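Local coordinates for purine nucleoside phosphorylase (Schistosoma mansoni, PDB 6BJ7), which probably catalyses the reversible phosphorolysis of inosine and guanosine to the free purine base and ribose 1-phosphate, at residues Ile115-Gly120 against Ala239-Ala244; Gly121-Leu126 against Gly215-Gly220; Pro200-Pro205 against Val219-Val224. All coordinates share one frame; numbering follows the deposited sequence.

Contact 1: Ile115-Gly120 against Ala239-Ala244. With DU7 (4-chloro-6-methylpyrimidin-2-amine), chain G; DMS (dimethyl sulfoxide), chain F.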
loop_
_atom_site.group_PDB
_atom_site.type_symbol
_atom_site.label_atom_id
_atom_site.label_comp_id
_atom_site.label_asym_id
_atom_site.label_seq_id
_atom_site.Cartn_x
_atom_site.Cartn_y
_atom_site.Cartn_z
ATOM N N ILE A 115 7.877 -3.575 23.880
ATOM C CA ILE A 115 8.091 -4.270 22.601
ATOM C C ILE A 115 9.533 -4.095 22.137
ATOM O O ILE A 115 10.086 -2.993 22.202
ATOM C CB ILE A 115 7.139 -3.742 21.500
ATOM C CG1 ILE A 115 5.703 -3.765 21.944
ATOM C CG2 ILE A 115 7.267 -4.593 20.214
ATOM C CD1 ILE A 115 4.746 -3.031 20.931
ATOM N N THR A 116 10.162 -5.189 21.677
ATOM C CA THR A 116 11.476 -5.103 21.032
ATOM C C THR A 116 11.420 -5.703 19.621
ATOM O O THR A 116 10.574 -6.557 19.315
ATOM C CB THR A 116 12.602 -5.792 21.831
ATOM O OG1 THR A 116 12.376 -7.210 21.942
ATOM C CG2 THR A 116 12.753 -5.197 23.246
ATOM N N ASN A 117 12.324 -5.222 18.758
ATOM C CA ASN A 117 12.476 -5.745 17.404
ATOM C C ASN A 117 13.921 -5.573 16.945
ATOM O O ASN A 117 14.718 -4.870 17.568
ATOM C CB ASN A 117 11.520 -5.062 16.400
ATOM C CG ASN A 117 11.779 -3.554 16.254
ATOM O OD1 ASN A 117 12.849 -3.129 15.852
ATOM N ND2 ASN A 117 10.782 -2.753 16.582
ATOM N N LEU A 118 14.255 -6.278 15.853
ATOM C CA LEU A 118 15.484 -6.067 15.091
ATOM C C LEU A 118 15.177 -5.248 13.833
ATOM O O LEU A 118 14.133 -5.436 13.187
ATOM C CB LEU A 118 16.110 -7.410 14.713
ATOM C CG LEU A 118 16.729 -8.228 15.859
ATOM C CD1 LEU A 118 16.491 -9.693 15.593
ATOM C CD2 LEU A 118 18.213 -7.945 15.973
ATOM N N ALA A 119 16.051 -4.298 13.504
ATOM C CA ALA A 119 15.752 -3.341 12.442
ATOM C C ALA A 119 17.026 -2.910 11.713
ATOM O O ALA A 119 18.143 -3.120 12.194
ATOM C CB ALA A 119 15.050 -2.125 13.029
ATOM N N GLY A 120 16.847 -2.293 10.539
ATOM C CA GLY A 120 17.963 -1.658 9.813
ATOM C C GLY A 120 18.109 -0.173 10.112
ATOM O O GLY A 120 17.123 0.553 10.280
ATOM N N ALA A 239 8.712 1.042 22.773
ATOM C CA ALA A 239 9.221 0.183 21.700
ATOM C C ALA A 239 10.698 0.489 21.447
ATOM O O ALA A 239 11.066 1.660 21.344
ATOM C CB ALA A 239 8.413 0.392 20.412
ATOM N N VAL A 240 11.537 -0.554 21.373
ATOM C CA VAL A 240 12.987 -0.415 21.216
ATOM C C VAL A 240 13.450 -1.289 20.053
ATOM O O VAL A 240 13.147 -2.490 20.013
ATOM C CB VAL A 240 13.737 -0.793 22.506
ATOM C CG1 VAL A 240 15.248 -0.571 22.329
ATOM C CG2 VAL A 240 13.204 0.008 23.696
ATOM N N SER A 241 14.193 -0.691 19.114
ATOM C CA SER A 241 14.821 -1.444 18.029
ATOM C C SER A 241 16.295 -1.725 18.335
ATOM O O SER A 241 17.023 -0.844 18.815
ATOM C CB SER A 241 14.740 -0.679 16.706
ATOM O OG SER A 241 13.427 -0.548 16.191
ATOM N N LEU A 242 16.731 -2.949 18.051
ATOM C CA LEU A 242 18.145 -3.304 17.993
ATOM C C LEU A 242 18.609 -3.238 16.530
ATOM O O LEU A 242 18.041 -3.915 15.661
ATOM C CB LEU A 242 18.380 -4.711 18.566
ATOM C CG LEU A 242 19.783 -5.318 18.375
ATOM C CD1 LEU A 242 20.866 -4.440 18.986
ATOM C CD2 LEU A 242 19.829 -6.731 18.992
ATOM N N ILE A 243 19.633 -2.432 16.260
ATOM C CA ILE A 243 20.105 -2.174 14.896
ATOM C C ILE A 243 21.061 -3.278 14.466
ATOM O O ILE A 243 22.069 -3.516 15.127
ATOM C CB ILE A 243 20.797 -0.798 14.819
ATOM C CG1 ILE A 243 19.840 0.322 15.253
ATOM C CG2 ILE A 243 21.327 -0.517 13.417
ATOM C CD1 ILE A 243 18.511 0.395 14.440
ATOM N N ALA A 244 20.758 -3.947 13.339
ATOM C CA ALA A 244 21.609 -5.026 12.856
ATOM C C ALA A 244 22.576 -4.609 11.749
ATOM O O ALA A 244 23.561 -5.301 11.545
ATOM C CB ALA A 244 20.752 -6.194 12.366
HETATM C C4 DU7 G . 17.195 -4.666 8.030
HETATM C C3 DU7 G . 15.075 -5.118 8.531
HETATM C C2 DU7 G . 15.370 -5.889 9.597
HETATM C C1 DU7 G . 16.661 -6.009 9.853
HETATM CL CL DU7 G . 13.467 -4.967 8.125
HETATM N N DU7 G . 15.888 -4.493 7.731
HETATM N N1 DU7 G . 18.140 -4.017 7.201
HETATM N N2 DU7 G . 17.536 -5.407 9.099
HETATM C C DU7 G . 17.115 -6.843 11.041
HETATM S S DMS F . 11.955 -9.071 14.717
HETATM O O DMS F . 12.853 -8.584 15.804
HETATM C C1 DMS F . 10.925 -10.420 15.349
HETATM C C2 DMS F . 10.680 -7.826 14.392
#
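Ile115-Gly120 and Ala239-Ala244 are neighbouring parallel strands, paired in register from Ile115 with Ala239 to Ala119 with Ile243. They lie in a buried part of the chain's mixed sheet. Five backbone hydrogen bonds join them. The shortest runs from Leu242 N to Asn117 O, 2.8 Å, and is nearly straight at 175°.

One side-chain bond is added on the face that carries Ala119. Ser241 OG gives its proton to Asn117 OD1, 2.7 Å away, in the carbonyl plane, on a lone pair of OD1. Asn117 CG sits between its own N and carbonyl carbon (chi1 62°), which brings OD1 across to the neighbouring strand. ND2 is bonded to Thr223, so both ends of the amide are held and its rotation is fixed.

The pairing forms part of the central sheet of the phosphorylase superfamily fold, whose strand ends here line the pocket of the bound pyrimidine, probably the base site. The pyrimidine fragment lies against the backbone of Ala119 and Gly120; Gly120 N is 3.5 Å from its C4. Ala244 CB meets the fragment's methyl group.

On the other face Leu118 and Leu242 lie side by side and point the same way, with Leu118 CD2 3.6 Å from Leu242 CD2. Helix 259-283 covers them. Leu118 N donates to the oxygen of a dimethyl sulfoxide, probably from the crystallisation liquor, 2.7 Å away.

Contact 2: Gly121-Leu126 against Gly215-Gly220. With DU7 (4-chloro-6-methylpyrimidin-2-amine), chain G.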
loop_
_atom_site.group_PDB
_atom_site.type_symbol
_atom_site.label_atom_id
_atom_site.label_comp_id
_atom_site.label_asym_id
_atom_site.label_seq_id
_atom_site.Cartn_x
_atom_site.Cartn_y
_atom_site.Cartn_z
ATOM N N GLY A 121 19.374 0.271 10.191
ATOM C CA GLY A 121 19.687 1.670 10.412
ATOM C C GLY A 121 19.677 2.487 9.129
ATOM O O GLY A 121 20.234 2.067 8.115
ATOM N N ILE A 122 19.024 3.655 9.178
ATOM C CA ILE A 122 19.019 4.623 8.080
ATOM C C ILE A 122 19.839 5.873 8.438
ATOM O O ILE A 122 20.715 6.290 7.679
ATOM C CB ILE A 122 17.575 5.005 7.685
ATOM C CG1 ILE A 122 16.758 3.767 7.253
ATOM C CG2 ILE A 122 17.597 6.095 6.577
ATOM C CD1 ILE A 122 17.225 3.109 5.975
ATOM N N ASN A 123 19.581 6.457 9.605
ATOM C CA ASN A 123 20.373 7.588 10.093
ATOM C C ASN A 123 21.847 7.228 10.118
ATOM O O ASN A 123 22.235 6.146 10.574
ATOM C CB ASN A 123 19.899 7.972 11.503
ATOM C CG ASN A 123 20.582 9.217 12.039
ATOM O OD1 ASN A 123 21.802 9.298 12.076
ATOM N ND2 ASN A 123 19.779 10.193 12.439
ATOM N N ARG A 124 22.686 8.151 9.634
ATOM C CA ARG A 124 24.103 7.852 9.542
ATOM C C ARG A 124 24.765 7.699 10.910
ATOM O O ARG A 124 25.861 7.141 10.991
ATOM C CB ARG A 124 24.805 8.935 8.717
ATOM C CG ARG A 124 24.375 8.897 7.256
ATOM C CD ARG A 124 25.004 10.026 6.461
ATOM N NE ARG A 124 24.632 10.003 5.045
ATOM C CZ ARG A 124 25.232 9.248 4.126
ATOM N NH1 ARG A 124 26.222 8.425 4.471
ATOM N NH2 ARG A 124 24.831 9.313 2.861
ATOM N N LYS A 125 24.126 8.152 11.988
ATOM C CA LYS A 125 24.695 7.968 13.323
ATOM C C LYS A 125 24.561 6.543 13.858
ATOM O O LYS A 125 25.117 6.255 14.921
ATOM C CB LYS A 125 24.023 8.911 14.321
ATOM C CG LYS A 125 24.322 10.386 14.117
ATOM C CD LYS A 125 23.691 11.199 15.237
ATOM C CE LYS A 125 24.068 12.668 15.162
ATOM N NZ LYS A 125 23.882 13.371 16.469
ATOM N N LEU A 126 23.838 5.649 13.182
ATOM C CA LEU A 126 23.535 4.334 13.736
ATOM C C LEU A 126 24.488 3.244 13.240
ATOM O O LEU A 126 24.752 3.133 12.037
ATOM C CB LEU A 126 22.084 3.985 13.410
ATOM C CG LEU A 126 21.041 4.914 14.028
ATOM C CD1 LEU A 126 19.653 4.508 13.517
ATOM C CD2 LEU A 126 21.073 4.893 15.549
ATOM N N GLY A 215 13.070 11.393 6.243
ATOM C CA GLY A 215 13.200 11.587 7.673
ATOM C C GLY A 215 13.117 10.345 8.530
ATOM O O GLY A 215 12.881 10.464 9.737
ATOM N N CYS A 216 13.304 9.158 7.962
ATOM C CA CYS A 216 13.286 7.925 8.740
ATOM C C CYS A 216 14.653 7.662 9.328
ATOM O O CYS A 216 15.674 7.857 8.662
ATOM C CB CYS A 216 12.878 6.732 7.880
ATOM S SG CYS A 216 11.320 7.020 7.070
ATOM N N ASP A 217 14.676 7.210 10.585
ATOM C CA ASP A 217 15.922 6.817 11.219
ATOM C C ASP A 217 16.184 5.317 11.179
ATOM O O ASP A 217 17.347 4.922 11.153
ATOM C CB ASP A 217 15.941 7.287 12.672
ATOM C CG ASP A 217 15.824 8.817 12.767
ATOM O OD1 ASP A 217 16.718 9.502 12.233
ATOM O OD2 ASP A 217 14.838 9.327 13.325
ATOM N N VAL A 218 15.135 4.495 11.184
ATOM C CA VAL A 218 15.219 3.039 11.294
ATOM C C VAL A 218 14.103 2.475 10.419
ATOM O O VAL A 218 13.091 3.141 10.212
ATOM C CB VAL A 218 15.032 2.599 12.772
ATOM C CG1 VAL A 218 15.101 1.118 12.917
ATOM C CG2 VAL A 218 16.062 3.259 13.680
ATOM N N VAL A 219 14.280 1.242 9.904
ATOM C CA VAL A 219 13.262 0.553 9.099
ATOM C C VAL A 219 13.137 -0.903 9.555
ATOM O O VAL A 219 14.133 -1.576 9.852
ATOM C CB VAL A 219 13.580 0.656 7.575
ATOM C CG1 VAL A 219 14.932 0.076 7.234
ATOM C CG2 VAL A 219 12.492 -0.018 6.734
ATOM N N GLY A 220 11.895 -1.387 9.644
ATOM C CA GLY A 220 11.660 -2.790 9.954
ATOM C C GLY A 220 10.282 -3.252 9.502
ATOM O O GLY A 220 9.500 -2.477 8.952
HETATM C C4 DU7 G . 17.195 -4.666 8.030
HETATM C C3 DU7 G . 15.075 -5.118 8.531
HETATM C C2 DU7 G . 15.370 -5.889 9.597
HETATM C C1 DU7 G . 16.661 -6.009 9.853
HETATM CL CL DU7 G . 13.467 -4.967 8.125
HETATM N N DU7 G . 15.888 -4.493 7.731
HETATM N N1 DU7 G . 18.140 -4.017 7.201
HETATM N N2 DU7 G . 17.536 -5.407 9.099
HETATM C C DU7 G . 17.115 -6.843 11.041
#
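Asn123 and Asp217 lie side by side and point the same way, with amide and carboxylate planes 37° apart. Asn123 ND2 donates to Asp217 OD1 over 3.1 Å. The acceptor lies in the amide plane, but the amide meets OD1 on its anti side, tilted out of the carboxylate plane. Asn123 CG is anti to its N (chi1 -175°), which carries the amide out to the carboxylate. The other carboxylate oxygen, OD2, is bonded to Val193 N.

The amide oxygen turns back to its own loop. Lys125 N binds Asn123 OD1 at 2.6 Å, an Asx turn, within a type I beta turn from Asn123 to Leu126. This turn follows strand 112-121, whose end meets strand 218-220, which also pairs with strand 189-196; Gly121 and Val218 form an antiparallel non-hydrogen-bonded pair there. Asp217 O takes two donors from one face of its carbonyl plane: Ile122 N at 2.9 Å and Asn123 N at 3.1 Å.

Apolar groups flank this pair of hydrogen bonds. Leu126 crosses Val218 at about a right angle, with Leu126 CD1 3.8 Å from Val218 CG2. Ile122 meets Val219 at a slant through Ile122 CD1 and Val219 CG1, and Ile122 CG2 is 3.3 Å from Cys216 O.

Contact 3: Pro200-Pro205 against Val219-Val224. With DU7 (4-chloro-6-methylpyrimidin-2-amine), chain G; DMS (dimethyl sulfoxide), chain E.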
loop_
_atom_site.group_PDB
_atom_site.type_symbol
_atom_site.label_atom_id
_atom_site.label_comp_id
_atom_site.label_asym_id
_atom_site.label_seq_id
_atom_site.Cartn_x
_atom_site.Cartn_y
_atom_site.Cartn_z
ATOM N N PRO A 200 8.270 -9.288 2.947
ATOM C CA PRO A 200 9.421 -9.759 3.733
ATOM C C PRO A 200 10.789 -9.537 3.078
ATOM O O PRO A 200 11.799 -9.959 3.677
ATOM C CB PRO A 200 9.139 -11.254 3.859
ATOM C CG PRO A 200 8.534 -11.620 2.506
ATOM C CD PRO A 200 7.621 -10.391 2.229
ATOM N N THR A 201 10.858 -8.950 1.880
ATOM C CA THR A 201 12.160 -8.568 1.336
ATOM C C THR A 201 12.742 -7.412 2.160
ATOM O O THR A 201 12.046 -6.451 2.504
ATOM C CB THR A 201 12.060 -8.147 -0.134
ATOM O OG1 THR A 201 11.084 -7.113 -0.265
ATOM C CG2 THR A 201 11.630 -9.328 -1.050
ATOM N N TYR A 202 14.049 -7.484 2.435
ATOM C CA TYR A 202 14.698 -6.324 3.025
ATOM C C TYR A 202 14.537 -5.115 2.101
ATOM O O TYR A 202 14.412 -5.249 0.876
ATOM C CB TYR A 202 16.196 -6.606 3.282
ATOM C CG TYR A 202 16.474 -7.655 4.353
ATOM C CD1 TYR A 202 16.212 -7.391 5.700
ATOM C CD2 TYR A 202 17.021 -8.888 4.022
ATOM C CE1 TYR A 202 16.474 -8.340 6.687
ATOM C CE2 TYR A 202 17.298 -9.832 5.009
ATOM C CZ TYR A 202 17.000 -9.549 6.331
ATOM O OH TYR A 202 17.239 -10.500 7.309
ATOM N N GLU A 203 14.529 -3.924 2.690
ATOM C CA GLU A 203 14.544 -2.687 1.914
ATOM C C GLU A 203 15.673 -2.698 0.875
ATOM O O GLU A 203 16.809 -3.090 1.165
ATOM C CB GLU A 203 14.683 -1.492 2.892
ATOM C CG GLU A 203 16.082 -1.346 3.679
ATOM C CD GLU A 203 16.244 -2.153 4.954
ATOM O OE1 GLU A 203 15.381 -2.983 5.258
ATOM O OE2 GLU A 203 17.274 -1.960 5.677
ATOM N N SER A 204 15.337 -2.317 -0.367
ATOM C CA SER A 204 16.333 -2.266 -1.434
ATOM C C SER A 204 17.253 -1.059 -1.228
ATOM O O SER A 204 16.892 -0.113 -0.525
ATOM C CB SER A 204 15.657 -2.161 -2.800
ATOM O OG SER A 204 15.090 -0.868 -2.968
ATOM N N PRO A 205 18.424 -1.051 -1.857
ATOM C CA PRO A 205 19.312 0.120 -1.705
ATOM C C PRO A 205 18.613 1.437 -2.049
ATOM O O PRO A 205 18.801 2.450 -1.360
ATOM C CB PRO A 205 20.471 -0.187 -2.665
ATOM C CG PRO A 205 20.535 -1.692 -2.693
ATOM C CD PRO A 205 19.093 -2.168 -2.559
ATOM N N VAL A 219 14.280 1.242 9.904
ATOM C CA VAL A 219 13.262 0.553 9.099
ATOM C C VAL A 219 13.137 -0.903 9.555
ATOM O O VAL A 219 14.133 -1.576 9.852
ATOM C CB VAL A 219 13.580 0.656 7.575
ATOM C CG1 VAL A 219 14.932 0.076 7.234
ATOM C CG2 VAL A 219 12.492 -0.018 6.734
ATOM N N GLY A 220 11.895 -1.387 9.644
ATOM C CA GLY A 220 11.660 -2.790 9.954
ATOM C C GLY A 220 10.282 -3.252 9.502
ATOM O O GLY A 220 9.500 -2.477 8.952
ATOM N N MET A 221 9.962 -4.517 9.835
ATOM C CA MET A 221 8.774 -5.195 9.309
ATOM C C MET A 221 7.758 -5.580 10.392
ATOM O O MET A 221 6.928 -6.463 10.155
ATOM C CB MET A 221 9.171 -6.458 8.535
ATOM C CG MET A 221 10.256 -6.302 7.474
ATOM S SD MET A 221 10.776 -7.895 6.781
ATOM C CE MET A 221 12.207 -7.396 5.824
ATOM N N SER A 222 7.819 -4.977 11.582
ATOM C CA SER A 222 6.937 -5.359 12.683
ATOM C C SER A 222 6.570 -4.120 13.495
ATOM O O SER A 222 6.758 -2.977 13.059
ATOM C CB SER A 222 7.604 -6.426 13.568
ATOM O OG SER A 222 8.687 -5.861 14.277
ATOM N N THR A 223 6.005 -4.371 14.684
ATOM C CA THR A 223 5.824 -3.408 15.771
ATOM C C THR A 223 4.695 -2.396 15.539
ATOM O O THR A 223 3.841 -2.220 16.416
ATOM C CB THR A 223 7.158 -2.734 16.057
ATOM O OG1 THR A 223 8.064 -3.749 16.523
ATOM C CG2 THR A 223 7.029 -1.700 17.160
ATOM N N VAL A 224 4.643 -1.721 14.384
ATOM C CA VAL A 224 3.622 -0.680 14.173
ATOM C C VAL A 224 2.201 -1.238 14.285
ATOM O O VAL A 224 1.333 -0.557 14.865
ATOM C CB VAL A 224 3.904 0.060 12.858
ATOM C CG1 VAL A 224 2.762 0.949 12.412
ATOM C CG2 VAL A 224 5.153 0.935 13.007
HETATM C C4 DU7 G . 17.195 -4.666 8.030
HETATM C C3 DU7 G . 15.075 -5.118 8.531
HETATM C C2 DU7 G . 15.370 -5.889 9.597
HETATM C C1 DU7 G . 16.661 -6.009 9.853
HETATM CL CL DU7 G . 13.467 -4.967 8.125
HETATM N N DU7 G . 15.888 -4.493 7.731
HETATM N N1 DU7 G . 18.140 -4.017 7.201
HETATM N N2 DU7 G . 17.536 -5.407 9.099
HETATM C C DU7 G . 17.115 -6.843 11.041
HETATM S S DMS E . 14.834 -9.760 10.432
HETATM O O DMS E . 15.801 -10.650 9.721
HETATM C C1 DMS E . 13.434 -9.310 9.374
HETATM C C2 DMS E . 13.986 -10.640 11.768
#
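No direct hydrogen bond joins Pro200-Pro205 to Val219-Val224, yet the bound chlorinated aminopyrimidine touches both segments. The touching parts run nearly antiparallel, 170° apart. Glu203 grips the fragment's amino group. N1 of the fragment donates to Glu203 OE2, 2.7 Å away, at an angle of 152°. Ser247 is a second partner of OE2 and would steady the carboxylate. Asn245 OD1 is a further hydrogen-bond partner of the fragment. Glu203 CG lies between its N and carbonyl carbon and the chain bends at chi2 (-84°), which turns the carboxylate in to the ligand. Val219 CG1 presses on the carboxylate, 3.4 Å from Glu203 CD.

Tyr202 meets the fragment with the edge of its ring, not its face. Tyr202 CD1 is 3.6 Å from the ring nitrogen N of the fragment. Tyr202 OH donates to the oxygen of a dimethyl sulfoxide, which is also bonded to His259.

Met221 and the backbone of Gly220 lie against the chlorine. Met221 CG is 3.5 Å from the chlorine, and the chain runs on extended to the opposite segment. There Met221 CE nestles against backbone oxygens, 3.4 Å from Pro200 O and 3.5 Å from Thr201 O. It reaches Tyr202 CD1 obliquely at 4.0 Å. Pro200 follows a cis peptide bond. Behind the loop stands the second subunit, where Asn147 of that subunit binds Thr201 OG1.

A glutamate, an asparagine, an aromatic residue and a methionine around a nitrogen heterocycle are consistent with the purine-base site of trimeric purine nucleoside phosphorylases.

From the N terminus, strand 112-121 comes first and supplies Ile115-Gly120 of contact 1; the chain then turns through Gly121-Leu126 of contact 2. Pro200-Pro205 of contact 3 follows strand 189-196, and helix 205-213 leads back to Gly215-Val224. That passage closes contact 2, a loop of 88 residues, and contact 3, a short loop of 13. Last, strand 236-246 closes contact 1 around both. Contact 3 begins within the loop of contact 2, and both end on one stretch, sharing Val219 and Gly220. Strand 112-121 lies between strands 218-220 and 236-246, and all three contacts meet at the bound pyrimidine.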